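Local atomic coordinates of aminotransferase (Bacillus subtilis, PDB entry 6L1O), a protein that catalyses amino-group transfer with pyridoxal 5'-phosphate as cofactor and takes part in the biosynthesis of the dipeptide antibiotic bacilysin. Residues 301-306 against 317-322; 326-331 against 366-371; 244-249 against 274-279; 67-72 against 268-273. One frame throughout, in Å; residues are numbered along the deposited sequence.

Contact 1: residues 301-306 against 317-322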
loop_
_atom_site.group_PDB
_atom_site.type_symbol
_atom_site.label_atom_id
_atom_site.label_comp_id
_atom_site.label_asym_id
_atom_site.label_seq_id
_atom_site.Cartn_x
_atom_site.Cartn_y
_atom_site.Cartn_z
ATOM N N ARG B 301 0.793 20.901 -26.837
ATOM C CA ARG B 301 -0.083 21.639 -25.928
ATOM C C ARG B 301 0.699 22.789 -25.326
ATOM O O ARG B 301 0.203 23.881 -25.251
ATOM C CB ARG B 301 -0.649 20.730 -24.817
ATOM C CG ARG B 301 -1.700 19.771 -25.320
ATOM C CD ARG B 301 -2.113 18.796 -24.243
ATOM N NE ARG B 301 -3.115 17.841 -24.739
ATOM C CZ ARG B 301 -3.654 16.882 -24.007
ATOM N NH1 ARG B 301 -3.353 16.760 -22.704
ATOM N NH2 ARG B 301 -4.559 16.115 -24.533
ATOM N N ILE B 302 1.937 22.520 -24.917
ATOM C CA ILE B 302 2.826 23.526 -24.372
ATOM C C ILE B 302 3.056 24.667 -25.362
ATOM O O ILE B 302 2.902 25.850 -25.008
ATOM C CB ILE B 302 4.172 22.918 -23.968
ATOM C CG1 ILE B 302 3.990 22.109 -22.679
ATOM C CG2 ILE B 302 5.233 24.006 -23.786
ATOM C CD1 ILE B 302 5.172 21.179 -22.419
ATOM N N ASP B 303 3.373 24.316 -26.592
ATOM C CA ASP B 303 3.575 25.313 -27.637
ATOM C C ASP B 303 2.308 26.117 -27.939
ATOM O O ASP B 303 2.359 27.364 -27.986
ATOM C CB ASP B 303 4.112 24.661 -28.889
ATOM C CG ASP B 303 5.542 24.172 -28.728
ATOM O OD1 ASP B 303 6.145 24.319 -27.637
ATOM O OD2 ASP B 303 6.080 23.617 -29.699
ATOM N N PHE B 304 1.201 25.421 -28.144
ATOM C CA PHE B 304 -0.118 26.055 -28.317
ATOM C C PHE B 304 -0.498 27.027 -27.191
ATOM O O PHE B 304 -0.906 28.185 -27.455
ATOM C CB PHE B 304 -1.185 24.996 -28.425
ATOM C CG PHE B 304 -2.593 25.534 -28.481
ATOM C CD1 PHE B 304 -3.088 26.117 -29.658
ATOM C CD2 PHE B 304 -3.419 25.472 -27.371
ATOM C CE1 PHE B 304 -4.401 26.587 -29.713
ATOM C CE2 PHE B 304 -4.710 25.961 -27.402
ATOM C CZ PHE B 304 -5.198 26.513 -28.596
ATOM N N PHE B 305 -0.422 26.528 -25.954
ATOM C CA PHE B 305 -0.802 27.255 -24.784
ATOM C C PHE B 305 0.077 28.471 -24.506
ATOM O O PHE B 305 -0.421 29.555 -24.185
ATOM C CB PHE B 305 -0.724 26.333 -23.540
ATOM C CG PHE B 305 -1.162 26.988 -22.256
ATOM C CD1 PHE B 305 -2.532 27.186 -21.976
ATOM C CD2 PHE B 305 -0.229 27.408 -21.339
ATOM C CE1 PHE B 305 -2.935 27.793 -20.795
ATOM C CE2 PHE B 305 -0.618 28.032 -20.167
ATOM C CZ PHE B 305 -1.952 28.208 -19.881
ATOM N N THR B 306 1.367 28.304 -24.531
ATOM C CA THR B 306 2.261 29.436 -24.207
ATOM C C THR B 306 2.163 30.540 -25.317
ATOM O O THR B 306 2.221 31.763 -25.052
ATOM C CB THR B 306 3.708 29.010 -23.988
ATOM O OG1 THR B 306 4.185 28.263 -25.098
ATOM C CG2 THR B 306 3.847 28.143 -22.691
ATOM N N MET B 317 5.646 33.186 -20.809
ATOM C CA MET B 317 6.011 32.010 -19.975
ATOM C C MET B 317 7.192 31.338 -20.625
ATOM O O MET B 317 7.240 31.205 -21.833
ATOM C CB MET B 317 4.855 31.002 -19.892
ATOM C CG MET B 317 3.573 31.527 -19.289
ATOM S SD MET B 317 2.160 30.429 -19.614
ATOM C CE MET B 317 0.862 31.258 -18.738
ATOM N N GLU B 318 8.144 30.905 -19.821
ATOM C CA GLU B 318 9.236 30.086 -20.299
ATOM C C GLU B 318 8.672 28.717 -20.634
ATOM O O GLU B 318 7.822 28.229 -19.930
ATOM C CB GLU B 318 10.321 29.929 -19.214
ATOM C CG GLU B 318 11.718 29.751 -19.774
ATOM C CD GLU B 318 12.273 31.075 -20.269
ATOM O OE1 GLU B 318 12.383 32.012 -19.445
ATOM O OE2 GLU B 318 12.578 31.189 -21.466
ATOM N N LYS B 319 9.099 28.137 -21.750
ATOM C CA LYS B 319 8.696 26.776 -22.083
ATOM C C LYS B 319 9.512 25.802 -21.212
ATOM O O LYS B 319 10.732 25.928 -21.119
ATOM C CB LYS B 319 8.879 26.475 -23.557
ATOM C CG LYS B 319 7.891 27.236 -24.468
ATOM C CD LYS B 319 7.874 26.642 -25.849
ATOM C CE LYS B 319 6.986 27.504 -26.736
ATOM N NZ LYS B 319 7.045 27.044 -28.141
ATOM N N PRO B 320 8.837 24.852 -20.555
ATOM C CA PRO B 320 9.569 23.883 -19.732
ATOM C C PRO B 320 10.532 23.032 -20.529
ATOM O O PRO B 320 10.247 22.693 -21.680
ATOM C CB PRO B 320 8.433 23.005 -19.161
ATOM C CG PRO B 320 7.303 23.184 -20.132
ATOM C CD PRO B 320 7.388 24.608 -20.493
ATOM N N LYS B 321 11.635 22.630 -19.902
ATOM C CA LYS B 321 12.518 21.658 -20.527
ATOM C C LYS B 321 12.001 20.222 -20.424
ATOM O O LYS B 321 12.314 19.360 -21.275
ATOM C CB LYS B 321 13.918 21.725 -19.935
ATOM C CG LYS B 321 14.727 22.932 -20.390
ATOM C CD LYS B 321 14.770 23.021 -21.903
ATOM C CE LYS B 321 15.672 24.164 -22.358
ATOM N NZ LYS B 321 15.010 25.458 -22.081
ATOM N N GLY B 322 11.183 19.970 -19.442
ATOM C CA GLY B 322 10.618 18.614 -19.238
ATOM C C GLY B 322 9.365 18.704 -18.420
ATOM O O GLY B 322 9.000 19.786 -17.970
HETATM O O HOH W 1 4.695 28.402 -28.645
HETATM O O HOH W 2 3.813 32.512 -22.788
#
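The ring of F305 meets M317 chiefly at CE2: M317 SD lies 3.7 Å from F305 CE2 in an oblique Met-aromatic contact, with the sulfur 66° off the ring normal. M317 CE touches the same ring carbon. Extended beyond CG, with SD anti to CA (chi2 165°), M317 reaches from the loop to the helix, and its CB and SD also pack on the methyl CG2 of T306. P320 and I302 slide past each other in opposite directions, P320 CG 3.7 Å from I302 CD1 and P320 CD beside I302 CG2.

The polar part of the contact lies around T306, D303 and K319. T306 OG1 sits between the backbone N and the carbonyl carbon (chi1 54°), from where it donates to I302 O at 2.7 Å. The amide of T306 reaches I302 O from the opposite face of the carbonyl plane, so two donors from one residue grip this oxygen. K319, extended beyond CG, passes T306 OG1 with its CE at 3.3 Å and crosses D303 at about a right angle. K319 NZ forms a salt bridge with D303 OD1 at 2.9 Å, though the hydrogen bond itself is weak, and D303 OD1 has a further salt-bridge partner in K299. One water joins D303 O to K319 NZ; another bridges T306 O and, weakly, M317 N.

The contact folds the loop after helix 289-313 back onto that helix, within the C-terminal part of the aminotransferase fold. M317 also leans on V326 and A328 of strand 325-329, while F305 packs on L377 of helix 374-385.

Contact 2: residues 326-331 against 366-371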
loop_
_atom_site.group_PDB
_atom_site.type_symbol
_atom_site.label_atom_id
_atom_site.label_comp_id
_atom_site.label_asym_id
_atom_site.label_seq_id
_atom_site.Cartn_x
_atom_site.Cartn_y
_atom_site.Cartn_z
ATOM N N VAL B 326 3.812 23.996 -16.837
ATOM C CA VAL B 326 4.348 25.325 -17.153
ATOM C C VAL B 326 4.429 26.099 -15.838
ATOM O O VAL B 326 3.477 26.160 -15.093
ATOM C CB VAL B 326 3.454 26.074 -18.175
ATOM C CG1 VAL B 326 3.995 27.502 -18.483
ATOM C CG2 VAL B 326 3.318 25.266 -19.462
ATOM N N TRP B 327 5.603 26.633 -15.531
ATOM C CA TRP B 327 5.858 27.392 -14.270
ATOM C C TRP B 327 5.838 28.880 -14.632
ATOM O O TRP B 327 6.750 29.345 -15.313
ATOM C CB TRP B 327 7.207 26.949 -13.735
ATOM C CG TRP B 327 7.712 27.433 -12.407
ATOM C CD1 TRP B 327 8.913 28.058 -12.185
ATOM C CD2 TRP B 327 7.101 27.268 -11.101
ATOM N NE1 TRP B 327 9.068 28.298 -10.849
ATOM C CE2 TRP B 327 7.977 27.814 -10.164
ATOM C CE3 TRP B 327 5.908 26.683 -10.648
ATOM C CZ2 TRP B 327 7.695 27.823 -8.780
ATOM C CZ3 TRP B 327 5.611 26.700 -9.318
ATOM C CH2 TRP B 327 6.519 27.267 -8.373
ATOM N N ALA B 328 4.751 29.572 -14.282
ATOM C CA ALA B 328 4.451 30.914 -14.801
ATOM C C ALA B 328 4.515 31.968 -13.690
ATOM O O ALA B 328 3.966 31.759 -12.608
ATOM C CB ALA B 328 3.050 30.964 -15.377
ATOM N N GLU B 329 5.188 33.080 -13.960
ATOM C CA GLU B 329 5.239 34.183 -12.990
ATOM C C GLU B 329 3.877 34.838 -12.840
ATOM O O GLU B 329 3.134 34.977 -13.822
ATOM C CB GLU B 329 6.273 35.215 -13.415
ATOM C CG GLU B 329 7.703 34.800 -13.151
ATOM C CD GLU B 329 8.693 35.970 -13.388
ATOM O OE1 GLU B 329 8.732 36.919 -12.561
ATOM O OE2 GLU B 329 9.423 35.926 -14.380
ATOM N N ILE B 330 3.517 35.208 -11.616
ATOM C CA ILE B 330 2.251 35.892 -11.365
ATOM C C ILE B 330 2.434 37.421 -11.660
ATOM O O ILE B 330 3.561 37.872 -11.760
ATOM C CB ILE B 330 1.744 35.675 -9.963
ATOM C CG1 ILE B 330 2.598 36.475 -8.949
ATOM C CG2 ILE B 330 1.747 34.194 -9.622
ATOM C CD1 ILE B 330 2.119 36.279 -7.516
ATOM N N PRO B 331 1.343 38.159 -11.901
ATOM C CA PRO B 331 1.486 39.596 -12.166
ATOM C C PRO B 331 2.016 40.328 -10.942
ATOM O O PRO B 331 1.630 40.033 -9.839
ATOM C CB PRO B 331 0.065 40.051 -12.462
ATOM C CG PRO B 331 -0.670 38.800 -12.871
ATOM C CD PRO B 331 -0.070 37.735 -12.025
ATOM N N VAL B 366 2.890 30.275 -10.433
ATOM C CA VAL B 366 1.844 29.291 -10.376
ATOM C C VAL B 366 2.286 28.128 -11.289
ATOM O O VAL B 366 3.020 28.345 -12.281
ATOM C CB VAL B 366 0.455 29.820 -10.744
ATOM C CG1 VAL B 366 -0.067 30.780 -9.697
ATOM C CG2 VAL B 366 0.429 30.478 -12.131
ATOM N N ARG B 367 1.836 26.920 -10.969
ATOM C CA ARG B 367 2.060 25.741 -11.825
ATOM C C ARG B 367 0.804 25.455 -12.648
ATOM O O ARG B 367 -0.307 25.420 -12.113
ATOM C CB ARG B 367 2.398 24.508 -10.997
ATOM C CG ARG B 367 2.966 23.375 -11.841
ATOM C CD ARG B 367 2.969 22.055 -11.083
ATOM N NE ARG B 367 1.642 21.626 -10.799
ATOM C CZ ARG B 367 1.292 20.505 -10.187
ATOM N NH1 ARG B 367 2.210 19.665 -9.732
ATOM N NH2 ARG B 367 -0.005 20.231 -10.040
ATOM N N ILE B 368 0.987 25.232 -13.936
ATOM C CA ILE B 368 -0.140 25.105 -14.855
ATOM C C ILE B 368 0.079 23.827 -15.650
ATOM O O ILE B 368 1.138 23.633 -16.207
ATOM C CB ILE B 368 -0.242 26.313 -15.830
ATOM C CG1 ILE B 368 -0.260 27.659 -15.088
ATOM C CG2 ILE B 368 -1.484 26.221 -16.721
ATOM C CD1 ILE B 368 -0.402 28.862 -16.028
ATOM N N SER B 369 -0.874 22.917 -15.608
ATOM C CA SER B 369 -0.564 21.592 -16.173
ATOM C C SER B 369 -1.211 21.441 -17.513
ATOM O O SER B 369 -2.341 21.900 -17.719
ATOM C CB SER B 369 -1.006 20.468 -15.254
ATOM O OG SER B 369 -2.297 20.725 -14.840
ATOM N N MET B 370 -0.537 20.736 -18.373
ATOM C CA MET B 370 -0.976 20.614 -19.763
ATOM C C MET B 370 -1.648 19.236 -19.981
ATOM O O MET B 370 -1.582 18.680 -21.068
ATOM C CB MET B 370 0.168 20.781 -20.688
ATOM C CG MET B 370 0.869 22.120 -20.624
ATOM S SD MET B 370 -0.111 23.459 -21.257
ATOM C CE MET B 370 -0.704 24.191 -19.759
ATOM N N VAL B 371 -2.304 18.735 -18.953
ATOM C CA VAL B 371 -3.090 17.479 -19.050
ATOM C C VAL B 371 -4.566 17.791 -19.280
ATOM O O VAL B 371 -5.436 17.245 -18.632
ATOM C CB VAL B 371 -2.896 16.566 -17.790
ATOM C CG1 VAL B 371 -1.507 15.977 -17.763
ATOM C CG2 VAL B 371 -3.248 17.274 -16.475
#
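V326 and I368 exchange two backbone hydrogen bonds, V326 N to I368 O at 2.8 Å and I368 N to V326 O at 2.9 Å, the second the more bent, with 145° at its hydrogen. A328 and V366 form the next hydrogen-bonded pair, A328 N reaching V366 O almost straight at 2.9 Å. Between them lies the non-hydrogen-bonded pair W327 and R367. The V326 side of the sheet carries small apolar contacts: A328 CB touches I368 CD1 at 4.1 Å, and V326 CG2 meets M370 CG. Beyond the strand end, the I330 and V366 side chains cross at about a right angle, CG2 of I330 touching CG1 of V366.

These strands belong to the antiparallel sheet of the C-terminal part of this aminotransferase, 365-369 running between 325-329 and 353-354. On the opposite face W327 has CG anti to its backbone N (chi1 -175°), and W327 CE3 comes obliquely to 3.7 Å from V366 O. The indole stacks with H365 and meets the Y153 ring steeply.

Farther out, F305 of helix 289-313 covers I368 and M370, and F340 of helix 337-348 packs on I330 and V366. R367 bends at chi3 (65°), its end leading away from W327; NH1 donates to N178 OD1, while N178 ND2 binds the pyridoxal phosphate.

Contact 3: residues 244-249 against 274-279. With PLP (pyridoxal-5'-phosphate), chain E.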
loop_
_atom_site.group_PDB
_atom_site.type_symbol
_atom_site.label_atom_id
_atom_site.label_comp_id
_atom_site.label_asym_id
_atom_site.label_seq_id
_atom_site.Cartn_x
_atom_site.Cartn_y
_atom_site.Cartn_z
ATOM N N ALA B 244 -1.931 6.413 -13.877
ATOM C CA ALA B 244 -2.001 7.031 -12.561
ATOM C C ALA B 244 -2.909 6.301 -11.621
ATOM O O ALA B 244 -2.582 6.141 -10.425
ATOM C CB ALA B 244 -2.355 8.515 -12.667
ATOM N N GLY B 245 -4.034 5.790 -12.152
ATOM C CA GLY B 245 -5.024 5.126 -11.362
ATOM C C GLY B 245 -4.646 3.680 -10.987
ATOM O O GLY B 245 -5.202 3.117 -10.068
ATOM N N TRP B 246 -3.711 3.117 -11.732
ATOM C CA TRP B 246 -3.274 1.724 -11.543
ATOM C C TRP B 246 -2.408 1.493 -10.301
ATOM O O TRP B 246 -2.392 0.367 -9.758
ATOM C CB TRP B 246 -2.535 1.228 -12.721
ATOM C CG TRP B 246 -3.318 1.219 -14.014
ATOM C CD1 TRP B 246 -3.923 2.292 -14.653
ATOM C CD2 TRP B 246 -3.523 0.089 -14.865
ATOM N NE1 TRP B 246 -4.474 1.868 -15.857
ATOM C CE2 TRP B 246 -4.260 0.527 -15.993
ATOM C CE3 TRP B 246 -3.163 -1.259 -14.781
ATOM C CZ2 TRP B 246 -4.640 -0.338 -17.009
ATOM C CZ3 TRP B 246 -3.508 -2.129 -15.845
ATOM C CH2 TRP B 246 -4.260 -1.667 -16.909
ATOM N N ARG B 247 -1.749 2.540 -9.839
ATOM C CA ARG B 247 -0.943 2.533 -8.588
ATOM C C ARG B 247 0.242 1.576 -8.654
ATOM O O ARG B 247 0.272 0.568 -7.948
ATOM C CB ARG B 247 -1.816 2.232 -7.374
ATOM C CG ARG B 247 -3.110 3.058 -7.259
ATOM C CD ARG B 247 -2.918 4.526 -7.352
ATOM N NE ARG B 247 -1.884 5.023 -6.431
ATOM C CZ ARG B 247 -0.934 5.853 -6.758
ATOM N NH1 ARG B 247 -0.842 6.328 -7.995
ATOM N NH2 ARG B 247 -0.032 6.229 -5.853
ATOM N N MET B 248 1.184 1.837 -9.545
ATOM C CA MET B 248 2.367 1.010 -9.659
ATOM C C MET B 248 3.625 1.843 -9.811
ATOM O O MET B 248 3.618 2.878 -10.498
ATOM C CB MET B 248 2.236 0.034 -10.826
ATOM C CG MET B 248 1.253 -1.141 -10.497
ATOM S SD MET B 248 1.288 -2.400 -11.751
ATOM C CE MET B 248 0.503 -1.538 -13.036
ATOM N N ALA B 249 4.704 1.406 -9.151
ATOM C CA ALA B 249 5.963 2.084 -9.185
ATOM C C ALA B 249 7.065 1.127 -8.762
ATOM O O ALA B 249 6.775 0.039 -8.226
ATOM C CB ALA B 249 5.910 3.329 -8.283
ATOM N N GLY B 274 -1.086 -10.101 -9.640
ATOM C CA GLY B 274 -0.239 -10.453 -10.777
ATOM C C GLY B 274 -0.802 -9.982 -12.117
ATOM O O GLY B 274 -0.062 -9.839 -13.067
ATOM N N GLY B 275 -2.104 -9.739 -12.182
ATOM C CA GLY B 275 -2.707 -9.167 -13.382
ATOM C C GLY B 275 -2.130 -7.787 -13.627
ATOM O O GLY B 275 -1.798 -7.441 -14.748
ATOM N N LEU B 276 -1.996 -7.013 -12.552
ATOM C CA LEU B 276 -1.330 -5.717 -12.610
ATOM C C LEU B 276 0.147 -5.824 -12.979
ATOM O O LEU B 276 0.660 -5.038 -13.731
ATOM C CB LEU B 276 -1.507 -4.987 -11.283
ATOM C CG LEU B 276 -2.913 -4.468 -10.949
ATOM C CD1 LEU B 276 -2.866 -3.883 -9.551
ATOM C CD2 LEU B 276 -3.355 -3.419 -11.954
ATOM N N GLN B 277 0.843 -6.804 -12.419
ATOM C CA GLN B 277 2.251 -6.994 -12.732
ATOM C C GLN B 277 2.474 -7.308 -14.195
ATOM O O GLN B 277 3.431 -6.845 -14.788
ATOM C CB GLN B 277 2.880 -8.081 -11.833
ATOM C CG GLN B 277 2.775 -7.737 -10.332
ATOM C CD GLN B 277 3.642 -8.616 -9.461
ATOM O OE1 GLN B 277 4.860 -8.747 -9.692
ATOM N NE2 GLN B 277 3.015 -9.241 -8.461
ATOM N N GLN B 278 1.610 -8.138 -14.769
ATOM C CA GLN B 278 1.701 -8.477 -16.155
ATOM C C GLN B 278 1.416 -7.247 -17.029
ATOM O O GLN B 278 2.061 -7.042 -18.016
ATOM C CB GLN B 278 0.704 -9.604 -16.482
ATOM C CG GLN B 278 0.736 -10.056 -17.906
ATOM C CD GLN B 278 0.246 -11.508 -18.105
ATOM O OE1 GLN B 278 0.472 -12.367 -17.264
ATOM N NE2 GLN B 278 -0.429 -11.767 -19.228
ATOM N N ALA B 279 0.477 -6.403 -16.626
ATOM C CA ALA B 279 0.254 -5.149 -17.371
ATOM C C ALA B 279 1.471 -4.256 -17.298
ATOM O O ALA B 279 1.855 -3.603 -18.288
ATOM C CB ALA B 279 -0.983 -4.442 -16.828
HETATM N N1 PLP E . 6.827 12.369 -7.907
HETATM C C2 PLP E . 6.392 13.529 -8.430
HETATM C C2A PLP E . 7.178 14.799 -8.280
HETATM C C3 PLP E . 5.093 13.604 -9.057
HETATM O O3 PLP E . 4.569 14.728 -9.559
HETATM C C4 PLP E . 4.394 12.376 -9.182
HETATM C C4A PLP E . 2.930 12.556 -9.493
HETATM C C5 PLP E . 4.935 11.153 -8.603
HETATM C C6 PLP E . 6.185 11.212 -8.006
HETATM C C5A PLP E . 4.276 9.816 -8.768
HETATM O O4P PLP E . 3.063 9.659 -8.174
HETATM P P PLP E . 2.391 8.170 -8.094
HETATM O O1P PLP E . 2.088 7.979 -6.651
HETATM O O2P PLP E . 3.292 7.124 -8.714
HETATM O O3P PLP E . 1.146 8.296 -8.928
#
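W246 lays the benzo part of its indole against two residues of the helix, CE3 at 3.6 Å from L276 CD2 and CZ3 at 3.6 Å from A279 CB, both approached obliquely. The loop that carries W246 is part of the phosphate-binding region of the aminotransferase fold, and it lies here against the N-terminal turns of helix 274-285. W246 and L276 are the tight part of the contact, joined by M248, whose SD comes 3.4 Å from L276 O and also packs on L276 CB. The M248 chain is bent only at its end (chi3 -71°), which brings CE too within touch of that carbonyl.

Apart from these side chains the backbones stand apart, no hydrogen bond passing between the segments and the nearest CA atoms, those of W246 and L276, 7.8 Å from each other. This looser part is not a solvent side, since all five touching residues are buried. The second subunit packs on the tight part as well: its F273 ring stacks on W246, and its L276 meets L276 across the dimer. W246 NE1 is held by T46 OG1.

R247 turns away from the helix towards the cofactor, bent at chi2 and chi3. Its NH1 is shared between A244 O, 3.0 Å away in the guanidinium plane, and the phosphate, which helps fix the rotation of the group. Y66 of the second subunit binds the same cofactor. At the phosphate, R247 NH1 points at O3P from 2.9 Å, and NH2 reaches O1P at 2.9 Å with a nearly straight 177° at the hydrogen.

Contact 4: residues 67-72 against 268-273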
loop_
_atom_site.group_PDB
_atom_site.type_symbol
_atom_site.label_atom_id
_atom_site.label_comp_id
_atom_site.label_asym_id
_atom_site.label_seq_id
_atom_site.Cartn_x
_atom_site.Cartn_y
_atom_site.Cartn_z
ATOM N N GLY B 67 0.878 -14.587 -4.060
ATOM C CA GLY B 67 2.087 -14.611 -4.845
ATOM C C GLY B 67 3.287 -14.332 -3.965
ATOM O O GLY B 67 3.152 -14.203 -2.764
ATOM N N PRO B 68 4.476 -14.223 -4.583
ATOM C CA PRO B 68 5.721 -13.892 -3.869
ATOM C C PRO B 68 5.602 -12.527 -3.199
ATOM O O PRO B 68 5.114 -11.593 -3.857
ATOM C CB PRO B 68 6.787 -13.825 -5.008
ATOM C CG PRO B 68 6.162 -14.431 -6.200
ATOM C CD PRO B 68 4.660 -14.316 -6.036
ATOM N N PHE B 69 6.088 -12.407 -1.945
ATOM C CA PHE B 69 6.032 -11.188 -1.183
ATOM C C PHE B 69 6.643 -10.016 -1.972
ATOM O O PHE B 69 6.209 -8.909 -1.851
ATOM C CB PHE B 69 6.790 -11.313 0.155
ATOM C CG PHE B 69 6.038 -12.012 1.243
ATOM C CD1 PHE B 69 5.018 -12.923 0.967
ATOM C CD2 PHE B 69 6.411 -11.827 2.580
ATOM C CE1 PHE B 69 4.341 -13.569 1.992
ATOM C CE2 PHE B 69 5.744 -12.485 3.603
ATOM C CZ PHE B 69 4.711 -13.355 3.295
ATOM N N ARG B 70 7.671 -10.279 -2.739
ATOM C CA ARG B 70 8.460 -9.208 -3.318
ATOM C C ARG B 70 8.147 -8.973 -4.791
ATOM O O ARG B 70 8.847 -8.190 -5.461
ATOM C CB ARG B 70 9.934 -9.513 -3.083
ATOM C CG ARG B 70 10.180 -9.762 -1.567
ATOM C CD ARG B 70 11.608 -9.979 -1.244
ATOM N NE ARG B 70 11.813 -9.921 0.208
ATOM C CZ ARG B 70 13.007 -10.092 0.763
ATOM N NH1 ARG B 70 14.054 -10.326 -0.031
ATOM N NH2 ARG B 70 13.160 -10.004 2.076
ATOM N N GLY B 71 7.114 -9.643 -5.280
ATOM C CA GLY B 71 6.708 -9.506 -6.678
ATOM C C GLY B 71 7.178 -10.644 -7.507
ATOM O O GLY B 71 8.027 -11.420 -7.077
ATOM N N TYR B 72 6.666 -10.739 -8.718
ATOM C CA TYR B 72 7.049 -11.790 -9.621
ATOM C C TYR B 72 8.387 -11.503 -10.331
ATOM O O TYR B 72 8.637 -10.409 -10.792
ATOM C CB TYR B 72 5.941 -12.069 -10.607
ATOM C CG TYR B 72 4.831 -12.913 -10.064
ATOM C CD1 TYR B 72 4.999 -14.301 -9.900
ATOM C CD2 TYR B 72 3.626 -12.371 -9.728
ATOM C CE1 TYR B 72 3.990 -15.094 -9.365
ATOM C CE2 TYR B 72 2.614 -13.139 -9.214
ATOM C CZ TYR B 72 2.780 -14.505 -9.057
ATOM O OH TYR B 72 1.771 -15.257 -8.578
ATOM N N VAL B 268 4.241 -5.848 5.647
ATOM C CA VAL B 268 3.046 -5.052 5.352
ATOM C C VAL B 268 2.249 -5.575 4.133
ATOM O O VAL B 268 0.987 -5.471 4.083
ATOM C CB VAL B 268 3.433 -3.578 5.146
ATOM C CG1 VAL B 268 2.199 -2.735 4.844
ATOM C CG2 VAL B 268 4.152 -3.025 6.351
ATOM N N PHE B 269 2.967 -6.180 3.186
ATOM C CA PHE B 269 2.403 -6.591 1.873
ATOM C C PHE B 269 2.621 -8.047 1.518
ATOM O O PHE B 269 3.434 -8.715 2.106
ATOM C CB PHE B 269 3.000 -5.725 0.788
ATOM C CG PHE B 269 2.713 -4.277 0.974
ATOM C CD1 PHE B 269 1.419 -3.805 1.033
ATOM C CD2 PHE B 269 3.736 -3.400 1.118
ATOM C CE1 PHE B 269 1.174 -2.432 1.219
ATOM C CE2 PHE B 269 3.502 -2.036 1.296
ATOM C CZ PHE B 269 2.225 -1.561 1.347
ATOM N N VAL B 270 1.821 -8.541 0.594
ATOM C CA VAL B 270 2.131 -9.779 -0.076
ATOM C C VAL B 270 2.110 -9.473 -1.579
ATOM O O VAL B 270 1.180 -9.858 -2.322
ATOM C CB VAL B 270 1.124 -10.906 0.234
ATOM C CG1 VAL B 270 1.631 -12.241 -0.323
ATOM C CG2 VAL B 270 0.848 -11.066 1.733
ATOM N N GLY B 271 3.127 -8.782 -2.024
ATOM C CA GLY B 271 3.197 -8.375 -3.434
ATOM C C GLY B 271 2.025 -7.518 -3.852
ATOM O O GLY B 271 1.518 -6.702 -3.093
ATOM N N MET B 272 1.596 -7.718 -5.085
ATOM C CA MET B 272 0.446 -7.066 -5.647
ATOM C C MET B 272 -0.174 -7.966 -6.742
ATOM O O MET B 272 0.467 -8.918 -7.178
ATOM C CB MET B 272 0.863 -5.736 -6.194
ATOM C CG MET B 272 2.017 -5.749 -7.153
ATOM S SD MET B 272 2.131 -4.209 -8.130
ATOM C CE MET B 272 0.420 -4.071 -8.566
ATOM N N PHE B 273 -1.388 -7.674 -7.179
ATOM C CA PHE B 273 -2.106 -8.523 -8.106
ATOM C C PHE B 273 -1.277 -8.815 -9.335
ATOM O O PHE B 273 -0.757 -7.912 -9.982
ATOM C CB PHE B 273 -3.464 -7.926 -8.472
ATOM C CG PHE B 273 -4.326 -8.809 -9.334
ATOM C CD1 PHE B 273 -4.702 -10.064 -8.897
ATOM C CD2 PHE B 273 -4.803 -8.374 -10.576
ATOM C CE1 PHE B 273 -5.518 -10.871 -9.672
ATOM C CE2 PHE B 273 -5.637 -9.172 -11.329
ATOM C CZ PHE B 273 -5.956 -10.435 -10.887
HETATM O O HOH W 3 -0.033 -11.933 -3.315
#
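V270 O accepts the shortest polar bond of this contact, from a water 2.6 Å away that in turn takes the N-H of G67, so a water bridges the two backbones at G67 and V270. Direct contact is made by the V270 side chain. With CG1 anti to the backbone N (chi1 -171°), that methyl lies 3.5 Å from G67 O and 3.7 Å from F69 CD1, oblique to the ring. The one direct hydrogen bond, G271 N to F69 O at 3.1 Å, is weak, bent to 124° at the hydrogen.

Residues P68 to G71 form a type I beta turn, and G271 lies against it, its CA 3.8 Å from P68 O. G271 has a positive phi and no side chain to hold it off the turn. Over one face of the F69 ring, offset toward the rim, stands F269 O. K104 of the second subunit donates to this oxygen and makes a cation-pi contact with the same ring. Bound tyrosine touches both F69 and V270, consistent with this pair helping to wall an active site at the dimer interface.

The two loops lie at the starts of two helices: Y72 is the N-cap residue of helix 73-87 and F273 that of helix 274-285. A third helix, 255-266, is tied in by the salt bridge of R70 to D266.

From the N terminus, residues 67-72 open contact 4 and 244-249 open contact 3. The chain closes contact 4 at 268-273 and contact 3 directly afterwards at 274-279, so these two cross. They also touch: Q277 reaches both segments of contact 4, OE1 to Y72 N and NE2 to M272 O, each at 2.9 Å. Together they join the cofactor-phosphate loop and the 67-72 and 268-273 loops to the start of helix 274-285, beside the second subunit. Contact 1 follows as a short local closure after helix 289-313, and contact 2 spans 326-331 to 366-371 in series with it. Meeting through F305 and M370, these two join that helix to the antiparallel sheet of strands 325-329 and 365-369.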